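Local coordinates for protein thymidylate synthase ThyX (Streptomyces cacaoi subsp. asoensis, PDB 4P5A) that probably catalyses the FAD- and NADPH-dependent reductive methylation of UMP or dUMP, with methylenetetrahydrofolate as the methyl donor, working as a homotetramer, at residues K28-S33 / G62-H67; R184-F189 / T218-L223; P205-E208 / A213-M216. One frame throughout, in Å; residues are numbered along the deposited sequence.

Contact 1: residues K28-S33 / G62-H67; sequences KAARVS and GSPFEH. With FAD (flavin-adenine dinucleotide), chain L.
A29 lays its methyl group obliquely against the imidazole of H67. CB of A29 lies 3.7 Å from CD2 of H67, and CG of the same ring is almost as near. The H67 ring is placed there by its first torsion: CG is anti to the carbonyl carbon (chi1 -64°). The carbonyl oxygen of P64 meets that ring at its edge, in the ring plane. The A29 methyl CB also comes within 4.0 Å of P64 O. The next residue, A30, meets the proline ring. Its CB is 4.0 Å from CG of P64, and CB of P64 is about equally close. The last turn of helix 23-30 leans on the 3-10 segment 63-66. That segment is held by the bonds F65 N to G62 O (2.9 Å) and E66 N to S63 O (3.0 Å).

S63 and E66 of the same segment reach the cofactor. CB of S63 touches the ribityl oxygen O2' of FAD at 3.3 Å. The carboxylate of E66 packs beside the adenine, with CD 3.5 Å from N1A of FAD. Its oxygens are bound elsewhere: OE2 in salt bridges to R184 of the same chain and R88 of the third subunit, OE1 in a hydrogen bond to S91 of the second. Segment 62-67 is thus part of an FAD site built from three subunits. H67 also bonds outward, ND1 to T180 of the second subunit, whose Y178 packs on A29.

No hydrogen bond or salt bridge joins 28-33 to 62-67. The contact is made by two methyls, a proline ring and the carbon side of an imidazole. Its chemistry implies a fit by shape between small groups, while the polar ends of E66 and H67 find their partners in R184 and other subunits.

Contact 2: residues R184-F189 / T218-L223; sequences RALMHF and TAWAKL. With FAD (flavin-adenine dinucleotide), chain L.
Helices 207-223 and 183-193 meet here through W220 on one side and L186 and M187 on the other. Along 218-223, A219 comes first and packs on F72. W220 follows. Its CG is anti to the backbone N (chi1 170°), and this carries the indole across to the other helix. Near the root of the side chain, CD2 of L186 sits over one face of the indole, 3.4 Å from CG of W220. This is a CH-pi contact: the methyl is 3.8 Å from the centroid of the five-membered ring and 28° off its normal. At the far end of the indole, CG of M187 comes to 3.3 Å from CH2 of W220, a tight approach. The M187 chain bends at its last torsion. Its SD lies 4.9 Å from the centroid of the six-membered ring, 68° off the normal, an oblique Met-aromatic contact. M187 and W220 cross at about a right angle, whereas L186 and W220 run past each other in opposite directions. A221 is next and touches H228, and L223 reaches M70.

Helix 183-193 also carries a charged side chain to the cofactor. R184, its chain extended, grips one FAD phosphate with two nitrogens. NH1 of R184 bonds O2P of FAD at 2.8 Å, and NH2 of R184 bonds O1P of FAD at 3.1 Å, the straighter of the two. The ribose oxygen O3B lies over one face of this guanidinium.

Several elements meet at the indole. Helix 183-193 supplies L186 and M187, strand 69-77 supplies M70, and helix 225-233 adds T227 and H228.

Contact 3: residues P205-E208 / A213-M216; sequences PQRE and AEQM
R207 bends at its second torsion (chi2 68°), and E214 holds CG anti to its carbonyl carbon (chi1 -68°) with the chain extended beyond. These torsions bring guanidinium and carboxylate together, although the first bond of the R207 side chain points away from 213-216. The two residues lie seven positions apart, about two turns of helix 207-223. NH1 of R207 forms a salt bridge to OE1 of E214 at 3.1 Å. OE1 lies near the guanidinium plane, but the donor meets it from above the carboxylate plane. The two planes are 61° apart, so this is no flat bidentate pair. Two weak bonds add to it: NH1 of R207 to OE2 of E214 at 3.3 Å, and NH2 of R207 to OE1 of E214 at 3.4 Å.

Both charges are shared. NH1 of R207 also pairs with E210, its stronger partner, and OE2 of E214 pairs with R196. A leucine in place of R207 would probably leave E210 and OE1 of E214 without the positive charge they share.

At the helix start, Q206 holds the N-cap position. Its NE2 is bonded to OE2 of E208 at 3.1 Å, and its OE1 to R166 of the fourth subunit.

The bridge runs along the partly exposed side of helix 207-223. On other sides of that helix, A213 and M216 pack on helix 183-193, M216 also touches strand 69-77, and E208 lies on helix 78-84.

Overall arrangement
Contacts 1 and 2 both border the same FAD, with centres 16 Å apart. They join through the salt bridge from E66 OE2 to R184 NH2 (2.8 Å) and through F65 CG on M187 CE (3.8 Å). One charged pair thus ties the 3-10 segment to the phosphate-binding helix. Contacts 2 and 3 share helix 207-223, their centres 12 Å apart. F189 CE1 lies 3.6 Å from A213 CB, and L186 rests on M216. Contacts 1 and 3 do not meet; their nearest atoms are about 13 Å apart. Contact 3 lies near a nucleotide site without lining it: the R207 side chain is about 10 Å from a bound 5-bromo-UMP and about 12 Å from a bound FAD.

Contact 1: residues K28-S33 / G62-H67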
loop_
_atom_site.group_PDB
_atom_site.type_symbol
_atom_site.label_atom_id
_atom_site.label_comp_id
_atom_site.label_asym_id
_atom_site.label_seq_id
_atom_site.Cartn_x
_atom_site.Cartn_y
_atom_site.Cartn_z
ATOM N N LYS B 28 5.573 8.641 21.446
ATOM C CA LYS B 28 5.909 7.249 21.990
ATOM C C LYS B 28 6.482 6.411 20.865
ATOM O O LYS B 28 7.446 5.690 21.102
ATOM C CB LYS B 28 4.688 6.575 22.582
ATOM C CG LYS B 28 4.297 7.190 23.980
ATOM C CD LYS B 28 3.002 6.561 24.479
ATOM C CE LYS B 28 3.211 5.547 25.632
ATOM N NZ LYS B 28 1.980 4.663 25.922
ATOM N N ALA B 29 5.837 6.440 19.685
ATOM C CA ALA B 29 6.305 5.619 18.518
ATOM C C ALA B 29 7.661 6.090 18.100
ATOM O O ALA B 29 8.594 5.317 17.922
ATOM C CB ALA B 29 5.341 5.750 17.357
ATOM N N ALA B 30 7.877 7.419 18.071
ATOM C CA ALA B 30 9.164 7.942 17.664
ATOM C C ALA B 30 10.342 7.617 18.616
ATOM O O ALA B 30 11.488 7.377 18.128
ATOM C CB ALA B 30 9.133 9.498 17.511
ATOM N N ARG B 31 10.067 7.661 19.905
ATOM C CA ARG B 31 11.150 7.495 20.914
ATOM C C ARG B 31 11.359 6.048 21.344
ATOM O O ARG B 31 12.138 5.798 22.269
ATOM C CB ARG B 31 10.812 8.279 22.176
ATOM C CG ARG B 31 10.912 9.756 21.928
ATOM C CD ARG B 31 11.208 10.556 23.269
ATOM N NE ARG B 31 11.500 11.978 22.984
ATOM C CZ ARG B 31 10.719 13.013 23.359
ATOM N NH1 ARG B 31 11.043 14.269 23.032
ATOM N NH2 ARG B 31 9.611 12.798 24.067
ATOM N N VAL B 32 10.661 5.115 20.730
ATOM C CA VAL B 32 10.719 3.727 21.215
ATOM C C VAL B 32 12.207 3.349 21.430
ATOM O O VAL B 32 13.097 3.577 20.548
ATOM C CB VAL B 32 10.071 2.781 20.233
ATOM C CG1 VAL B 32 10.775 2.871 18.862
ATOM C CG2 VAL B 32 10.106 1.341 20.799
ATOM N N SER B 33 12.470 2.744 22.610
ATOM C CA SER B 33 13.844 2.468 23.024
ATOM C C SER B 33 13.895 1.435 24.158
ATOM O O SER B 33 12.927 1.248 24.942
ATOM C CB SER B 33 14.526 3.809 23.476
ATOM O OG SER B 33 15.816 3.550 23.973
ATOM N N GLY B 62 7.823 10.681 8.735
ATOM C CA GLY B 62 6.371 10.510 8.825
ATOM C C GLY B 62 5.874 9.246 9.483
ATOM O O GLY B 62 4.759 9.204 9.920
ATOM N N SER B 63 6.706 8.203 9.514
ATOM C CA SER B 63 6.311 6.920 9.993
ATOM C C SER B 63 5.695 6.947 11.415
ATOM O O SER B 63 4.679 6.321 11.694
ATOM C CB SER B 63 7.578 6.043 9.939
ATOM O OG SER B 63 7.089 4.859 10.264
ATOM N N PRO B 64 6.299 7.689 12.372
ATOM C CA PRO B 64 5.695 7.834 13.650
ATOM C C PRO B 64 4.284 8.363 13.666
ATOM O O PRO B 64 3.542 8.039 14.597
ATOM C CB PRO B 64 6.619 8.831 14.424
ATOM C CG PRO B 64 7.994 8.581 13.781
ATOM C CD PRO B 64 7.594 8.433 12.299
ATOM N N PHE B 65 3.873 9.142 12.660
ATOM C CA PHE B 65 2.519 9.621 12.644
ATOM C C PHE B 65 1.483 8.590 12.188
ATOM O O PHE B 65 0.274 8.861 12.086
ATOM C CB PHE B 65 2.459 10.823 11.696
ATOM C CG PHE B 65 3.317 12.018 12.202
ATOM C CD1 PHE B 65 2.792 12.915 13.161
ATOM C CD2 PHE B 65 4.594 12.223 11.733
ATOM C CE1 PHE B 65 3.548 13.963 13.638
ATOM C CE2 PHE B 65 5.403 13.299 12.294
ATOM C CZ PHE B 65 4.808 14.195 13.194
ATOM N N GLU B 66 1.908 7.372 11.894
ATOM C CA GLU B 66 0.944 6.321 11.451
ATOM C C GLU B 66 0.389 5.514 12.608
ATOM O O GLU B 66 -0.522 4.669 12.344
ATOM C CB GLU B 66 1.658 5.321 10.491
ATOM C CG GLU B 66 2.100 6.009 9.217
ATOM C CD GLU B 66 2.881 5.034 8.260
ATOM O OE1 GLU B 66 2.872 3.797 8.509
ATOM O OE2 GLU B 66 3.467 5.537 7.301
ATOM N N HIS B 67 0.927 5.696 13.819
ATOM C CA HIS B 67 0.539 4.763 14.901
ATOM C C HIS B 67 -0.700 5.297 15.612
ATOM O O HIS B 67 -0.684 5.614 16.804
ATOM C CB HIS B 67 1.735 4.522 15.859
ATOM C CG HIS B 67 2.846 3.858 15.120
ATOM N ND1 HIS B 67 3.026 2.486 15.106
ATOM C CD2 HIS B 67 3.799 4.362 14.317
ATOM C CE1 HIS B 67 4.032 2.160 14.315
ATOM N NE2 HIS B 67 4.537 3.270 13.833
HETATM P PA FAD L . 7.058 3.949 1.791
HETATM O O1A FAD L . 7.463 3.610 0.501
HETATM O O2A FAD L . 6.786 2.828 2.703
HETATM O O5B FAD L . 5.671 4.745 1.595
HETATM C C5B FAD L . 5.622 5.716 0.669
HETATM C C4B FAD L . 4.565 6.831 1.082
HETATM O O4B FAD L . 3.342 6.055 0.948
HETATM C C3B FAD L . 4.590 7.298 2.533
HETATM O O3B FAD L . 5.466 8.429 2.487
HETATM C C2B FAD L . 3.162 7.715 2.786
HETATM O O2B FAD L . 2.828 8.975 2.105
HETATM C C1B FAD L . 2.475 6.541 2.086
HETATM N N9A FAD L . 2.194 5.379 2.971
HETATM C C8A FAD L . 2.550 4.076 2.745
HETATM N N7A FAD L . 1.969 3.314 3.730
HETATM C C5A FAD L . 1.277 4.134 4.575
HETATM C C6A FAD L . 0.547 3.890 5.726
HETATM N N6A FAD L . 0.331 2.658 6.195
HETATM N N1A FAD L . -0.054 4.957 6.341
HETATM C C2A FAD L . 0.076 6.184 5.834
HETATM N N3A FAD L . 0.785 6.444 4.684
HETATM C C4A FAD L . 1.420 5.431 4.061
HETATM N N1 FAD L . 12.708 3.956 10.643
HETATM C C2 FAD L . 12.641 3.510 11.879
HETATM O O2 FAD L . 11.913 2.544 12.168
HETATM N N3 FAD L . 13.348 4.146 12.912
HETATM C C4 FAD L . 14.108 5.262 12.682
HETATM O O4 FAD L . 14.712 5.817 13.637
HETATM C C4X FAD L . 14.197 5.763 11.353
HETATM N N5 FAD L . 14.938 6.877 11.080
HETATM C C5X FAD L . 15.139 7.227 9.736
HETATM C C6 FAD L . 16.067 8.273 9.378
HETATM C C7 FAD L . 16.242 8.544 8.001
HETATM C C7M FAD L . 17.246 9.718 7.689
HETATM C C8 FAD L . 15.591 7.846 6.968
HETATM C C8M FAD L . 15.689 8.113 5.439
HETATM C C9 FAD L . 14.708 6.826 7.340
HETATM C C9A FAD L . 14.474 6.552 8.685
HETATM N N10 FAD L . 13.615 5.461 9.019
HETATM C C10 FAD L . 13.505 5.097 10.321
HETATM C "C1'" FAD L . 12.814 4.744 7.994
HETATM C "C2'" FAD L . 11.530 5.643 7.714
HETATM O "O2'" FAD L . 10.664 5.782 8.877
HETATM C "C3'" FAD L . 10.694 4.990 6.619
HETATM O "O3'" FAD L . 10.387 3.651 7.002
HETATM C "C4'" FAD L . 11.443 4.954 5.257
HETATM O "O4'" FAD L . 12.061 6.204 5.044
HETATM C "C5'" FAD L . 10.476 4.714 4.116
HETATM O "O5'" FAD L . 9.694 5.966 3.966
HETATM P P FAD L . 8.116 5.883 3.668
HETATM O O1P FAD L . 7.383 5.216 4.743
HETATM O O2P FAD L . 7.755 7.348 3.512
HETATM O O3P FAD L . 8.068 5.077 2.301
#

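Contact 2: residues R184-F189 / T218-L223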
loop_
_atom_site.group_PDB
_atom_site.type_symbol
_atom_site.label_atom_id
_atom_site.label_comp_id
_atom_site.label_asym_id
_atom_site.label_seq_id
_atom_site.Cartn_x
_atom_site.Cartn_y
_atom_site.Cartn_z
ATOM N N ARG B 184 -0.829 10.319 9.317
ATOM C CA ARG B 184 0.075 10.537 8.167
ATOM C C ARG B 184 -0.763 10.507 6.883
ATOM O O ARG B 184 -0.583 11.390 5.992
ATOM C CB ARG B 184 1.179 9.471 8.186
ATOM C CG ARG B 184 2.337 9.975 7.229
ATOM C CD ARG B 184 3.247 8.760 6.927
ATOM N NE ARG B 184 4.458 9.300 6.274
ATOM C CZ ARG B 184 5.491 8.475 5.958
ATOM N NH1 ARG B 184 6.635 9.026 5.412
ATOM N NH2 ARG B 184 5.402 7.155 6.196
ATOM N N ALA B 185 -1.657 9.552 6.775
ATOM C CA ALA B 185 -2.507 9.439 5.585
ATOM C C ALA B 185 -3.455 10.633 5.535
ATOM O O ALA B 185 -3.737 11.108 4.454
ATOM C CB ALA B 185 -3.305 8.134 5.674
ATOM N N LEU B 186 -3.976 11.084 6.662
ATOM C CA LEU B 186 -4.834 12.262 6.683
ATOM C C LEU B 186 -4.011 13.481 6.218
ATOM O O LEU B 186 -4.565 14.249 5.383
ATOM C CB LEU B 186 -5.407 12.527 8.120
ATOM C CG LEU B 186 -6.360 13.751 8.152
ATOM C CD1 LEU B 186 -7.564 13.609 7.198
ATOM C CD2 LEU B 186 -6.829 13.853 9.585
ATOM N N MET B 187 -2.784 13.651 6.693
ATOM C CA MET B 187 -1.994 14.835 6.242
ATOM C C MET B 187 -1.733 14.777 4.747
ATOM O O MET B 187 -1.781 15.843 4.075
ATOM C CB MET B 187 -0.647 14.944 7.080
ATOM C CG MET B 187 -0.969 15.528 8.460
ATOM S SD MET B 187 0.587 15.742 9.340
ATOM C CE MET B 187 0.999 14.037 9.937
ATOM N N HIS B 188 -1.488 13.595 4.218
ATOM C CA HIS B 188 -1.213 13.526 2.734
ATOM C C HIS B 188 -2.487 13.882 1.987
ATOM O O HIS B 188 -2.455 14.648 0.993
ATOM C CB HIS B 188 -0.718 12.117 2.422
ATOM C CG HIS B 188 -0.260 11.965 0.998
ATOM N ND1 HIS B 188 1.058 12.104 0.631
ATOM C CD2 HIS B 188 -0.961 11.716 -0.131
ATOM C CE1 HIS B 188 1.166 11.923 -0.675
ATOM N NE2 HIS B 188 -0.054 11.767 -1.177
ATOM N N PHE B 189 -3.636 13.445 2.508
ATOM C CA PHE B 189 -4.910 13.768 1.855
ATOM C C PHE B 189 -5.200 15.285 1.976
ATOM O O PHE B 189 -5.591 15.900 0.986
ATOM C CB PHE B 189 -5.973 12.979 2.572
ATOM C CG PHE B 189 -7.388 13.381 2.287
ATOM C CD1 PHE B 189 -8.086 14.238 3.140
ATOM C CD2 PHE B 189 -8.068 12.847 1.171
ATOM C CE1 PHE B 189 -9.451 14.603 2.872
ATOM C CE2 PHE B 189 -9.488 13.172 0.958
ATOM C CZ PHE B 189 -10.131 14.090 1.818
ATOM N N THR B 218 -10.688 19.867 10.878
ATOM C CA THR B 218 -11.210 20.502 12.113
ATOM C C THR B 218 -11.360 19.461 13.231
ATOM O O THR B 218 -10.912 19.709 14.399
ATOM C CB THR B 218 -12.581 21.131 11.809
ATOM O OG1 THR B 218 -12.385 22.245 10.922
ATOM C CG2 THR B 218 -13.237 21.616 13.203
ATOM N N ALA B 219 -11.859 18.283 12.893
ATOM C CA ALA B 219 -11.934 17.202 13.896
ATOM C C ALA B 219 -10.547 16.747 14.348
ATOM O O ALA B 219 -10.249 16.570 15.514
ATOM C CB ALA B 219 -12.767 15.980 13.389
ATOM N N TRP B 220 -9.656 16.498 13.399
ATOM C CA TRP B 220 -8.328 15.999 13.710
ATOM C C TRP B 220 -7.548 17.038 14.577
ATOM O O TRP B 220 -6.788 16.678 15.461
ATOM C CB TRP B 220 -7.579 15.788 12.399
ATOM C CG TRP B 220 -6.087 15.483 12.521
ATOM C CD1 TRP B 220 -5.480 14.508 13.276
ATOM C CD2 TRP B 220 -5.037 16.208 11.881
ATOM N NE1 TRP B 220 -4.121 14.544 13.051
ATOM C CE2 TRP B 220 -3.811 15.570 12.219
ATOM C CE3 TRP B 220 -5.004 17.298 10.971
ATOM C CZ2 TRP B 220 -2.576 16.047 11.767
ATOM C CZ3 TRP B 220 -3.822 17.719 10.517
ATOM C CH2 TRP B 220 -2.606 17.105 10.901
ATOM N N ALA B 221 -7.801 18.325 14.355
ATOM C CA ALA B 221 -7.010 19.386 15.101
ATOM C C ALA B 221 -7.331 19.331 16.577
ATOM O O ALA B 221 -6.458 19.658 17.421
ATOM C CB ALA B 221 -7.347 20.738 14.531
ATOM N N LYS B 222 -8.523 18.836 16.904
ATOM C CA LYS B 222 -8.877 18.627 18.333
ATOM C C LYS B 222 -8.225 17.435 18.902
ATOM O O LYS B 222 -7.894 17.449 20.106
ATOM C CB LYS B 222 -10.430 18.507 18.494
ATOM C CG LYS B 222 -11.097 19.722 18.200
ATOM C CD LYS B 222 -12.653 19.430 18.022
ATOM C CE LYS B 222 -13.267 20.644 17.288
ATOM N NZ LYS B 222 -14.752 20.532 16.901
ATOM N N LEU B 223 -8.003 16.372 18.102
ATOM C CA LEU B 223 -7.357 15.203 18.668
ATOM C C LEU B 223 -5.835 15.339 18.734
ATOM O O LEU B 223 -5.200 14.766 19.629
ATOM C CB LEU B 223 -7.613 13.984 17.718
ATOM C CG LEU B 223 -9.093 13.746 17.507
ATOM C CD1 LEU B 223 -9.209 12.520 16.456
ATOM C CD2 LEU B 223 -9.639 13.209 18.782
HETATM P PA FAD L . 7.058 3.949 1.791
HETATM O O1A FAD L . 7.463 3.610 0.501
HETATM O O2A FAD L . 6.786 2.828 2.703
HETATM O O5B FAD L . 5.671 4.745 1.595
HETATM C C5B FAD L . 5.622 5.716 0.669
HETATM C C4B FAD L . 4.565 6.831 1.082
HETATM O O4B FAD L . 3.342 6.055 0.948
HETATM C C3B FAD L . 4.590 7.298 2.533
HETATM O O3B FAD L . 5.466 8.429 2.487
HETATM C C2B FAD L . 3.162 7.715 2.786
HETATM O O2B FAD L . 2.828 8.975 2.105
HETATM C C1B FAD L . 2.475 6.541 2.086
HETATM N N9A FAD L . 2.194 5.379 2.971
HETATM C C8A FAD L . 2.550 4.076 2.745
HETATM N N7A FAD L . 1.969 3.314 3.730
HETATM C C5A FAD L . 1.277 4.134 4.575
HETATM C C6A FAD L . 0.547 3.890 5.726
HETATM N N6A FAD L . 0.331 2.658 6.195
HETATM N N1A FAD L . -0.054 4.957 6.341
HETATM C C2A FAD L . 0.076 6.184 5.834
HETATM N N3A FAD L . 0.785 6.444 4.684
HETATM C C4A FAD L . 1.420 5.431 4.061
HETATM N N1 FAD L . 12.708 3.956 10.643
HETATM C C2 FAD L . 12.641 3.510 11.879
HETATM O O2 FAD L . 11.913 2.544 12.168
HETATM N N3 FAD L . 13.348 4.146 12.912
HETATM C C4 FAD L . 14.108 5.262 12.682
HETATM O O4 FAD L . 14.712 5.817 13.637
HETATM C C4X FAD L . 14.197 5.763 11.353
HETATM N N5 FAD L . 14.938 6.877 11.080
HETATM C C5X FAD L . 15.139 7.227 9.736
HETATM C C6 FAD L . 16.067 8.273 9.378
HETATM C C7 FAD L . 16.242 8.544 8.001
HETATM C C7M FAD L . 17.246 9.718 7.689
HETATM C C8 FAD L . 15.591 7.846 6.968
HETATM C C8M FAD L . 15.689 8.113 5.439
HETATM C C9 FAD L . 14.708 6.826 7.340
HETATM C C9A FAD L . 14.474 6.552 8.685
HETATM N N10 FAD L . 13.615 5.461 9.019
HETATM C C10 FAD L . 13.505 5.097 10.321
HETATM C "C1'" FAD L . 12.814 4.744 7.994
HETATM C "C2'" FAD L . 11.530 5.643 7.714
HETATM O "O2'" FAD L . 10.664 5.782 8.877
HETATM C "C3'" FAD L . 10.694 4.990 6.619
HETATM O "O3'" FAD L . 10.387 3.651 7.002
HETATM C "C4'" FAD L . 11.443 4.954 5.257
HETATM O "O4'" FAD L . 12.061 6.204 5.044
HETATM C "C5'" FAD L . 10.476 4.714 4.116
HETATM O "O5'" FAD L . 9.694 5.966 3.966
HETATM P P FAD L . 8.116 5.883 3.668
HETATM O O1P FAD L . 7.383 5.216 4.743
HETATM O O2P FAD L . 7.755 7.348 3.512
HETATM O O3P FAD L . 8.068 5.077 2.301
#

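Contact 3: residues P205-E208 / A213-M216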
loop_
_atom_site.group_PDB
_atom_site.type_symbol
_atom_site.label_atom_id
_atom_site.label_comp_id
_atom_site.label_asym_id
_atom_site.label_seq_id
_atom_site.Cartn_x
_atom_site.Cartn_y
_atom_site.Cartn_z
ATOM N N PRO B 205 -8.184 21.060 -5.702
ATOM C CA PRO B 205 -9.255 20.071 -5.684
ATOM C C PRO B 205 -10.606 20.729 -5.935
ATOM O O PRO B 205 -10.822 21.959 -5.666
ATOM C CB PRO B 205 -9.248 19.642 -4.186
ATOM C CG PRO B 205 -8.804 20.899 -3.420
ATOM C CD PRO B 205 -7.703 21.442 -4.358
ATOM N N GLN B 206 -11.540 19.931 -6.339
ATOM C CA GLN B 206 -12.916 20.345 -6.424
ATOM C C GLN B 206 -13.458 20.825 -5.096
ATOM O O GLN B 206 -13.178 20.248 -4.045
ATOM C CB GLN B 206 -13.776 19.200 -7.013
ATOM C CG GLN B 206 -15.267 19.613 -7.203
ATOM C CD GLN B 206 -16.003 18.975 -8.383
ATOM O OE1 GLN B 206 -15.445 18.249 -9.129
ATOM N NE2 GLN B 206 -17.314 19.417 -8.620
ATOM N N ARG B 207 -14.313 21.885 -5.115
ATOM C CA ARG B 207 -14.752 22.382 -3.827
ATOM C C ARG B 207 -15.415 21.338 -2.881
ATOM O O ARG B 207 -15.243 21.375 -1.641
ATOM C CB ARG B 207 -15.762 23.531 -4.134
ATOM C CG ARG B 207 -16.300 24.086 -2.826
ATOM C CD ARG B 207 -15.191 24.844 -2.005
ATOM N NE ARG B 207 -15.870 25.296 -0.762
ATOM C CZ ARG B 207 -15.381 25.158 0.466
ATOM N NH1 ARG B 207 -14.167 24.671 0.643
ATOM N NH2 ARG B 207 -16.109 25.530 1.529
ATOM N N GLU B 208 -16.160 20.379 -3.444
ATOM C CA GLU B 208 -16.900 19.462 -2.591
ATOM C C GLU B 208 -15.985 18.529 -1.794
ATOM O O GLU B 208 -16.192 18.298 -0.564
ATOM C CB GLU B 208 -17.934 18.657 -3.411
ATOM C CG GLU B 208 -19.237 19.523 -3.859
ATOM C CD GLU B 208 -18.951 20.491 -5.022
ATOM O OE1 GLU B 208 -19.681 21.514 -5.147
ATOM O OE2 GLU B 208 -17.940 20.351 -5.735
ATOM N N ALA B 213 -12.632 17.514 3.305
ATOM C CA ALA B 213 -11.303 17.649 3.918
ATOM C C ALA B 213 -11.328 18.680 5.075
ATOM O O ALA B 213 -10.668 18.446 6.082
ATOM C CB ALA B 213 -10.286 18.126 2.875
ATOM N N GLU B 214 -12.003 19.834 4.903
ATOM C CA GLU B 214 -11.946 20.847 5.978
ATOM C C GLU B 214 -12.606 20.341 7.262
ATOM O O GLU B 214 -12.128 20.599 8.359
ATOM C CB GLU B 214 -12.658 22.189 5.503
ATOM C CG GLU B 214 -11.856 22.818 4.409
ATOM C CD GLU B 214 -12.605 23.959 3.651
ATOM O OE1 GLU B 214 -13.896 23.982 3.655
ATOM O OE2 GLU B 214 -11.859 24.784 3.059
ATOM N N GLN B 215 -13.636 19.547 7.126
ATOM C CA GLN B 215 -14.293 19.048 8.318
ATOM C C GLN B 215 -13.452 17.976 8.999
ATOM O O GLN B 215 -13.474 17.851 10.217
ATOM C CB GLN B 215 -15.699 18.535 7.971
ATOM C CG GLN B 215 -16.668 19.662 7.492
ATOM C CD GLN B 215 -18.043 19.025 7.148
ATOM O OE1 GLN B 215 -18.668 18.351 7.983
ATOM N NE2 GLN B 215 -18.437 19.135 5.905
ATOM N N MET B 216 -12.790 17.141 8.182
ATOM C CA MET B 216 -11.926 16.151 8.767
ATOM C C MET B 216 -10.847 16.883 9.538
ATOM O O MET B 216 -10.401 16.459 10.595
ATOM C CB MET B 216 -11.283 15.279 7.641
ATOM C CG MET B 216 -12.333 14.287 7.172
ATOM S SD MET B 216 -11.568 13.396 5.759
ATOM C CE MET B 216 -12.814 12.119 5.445
#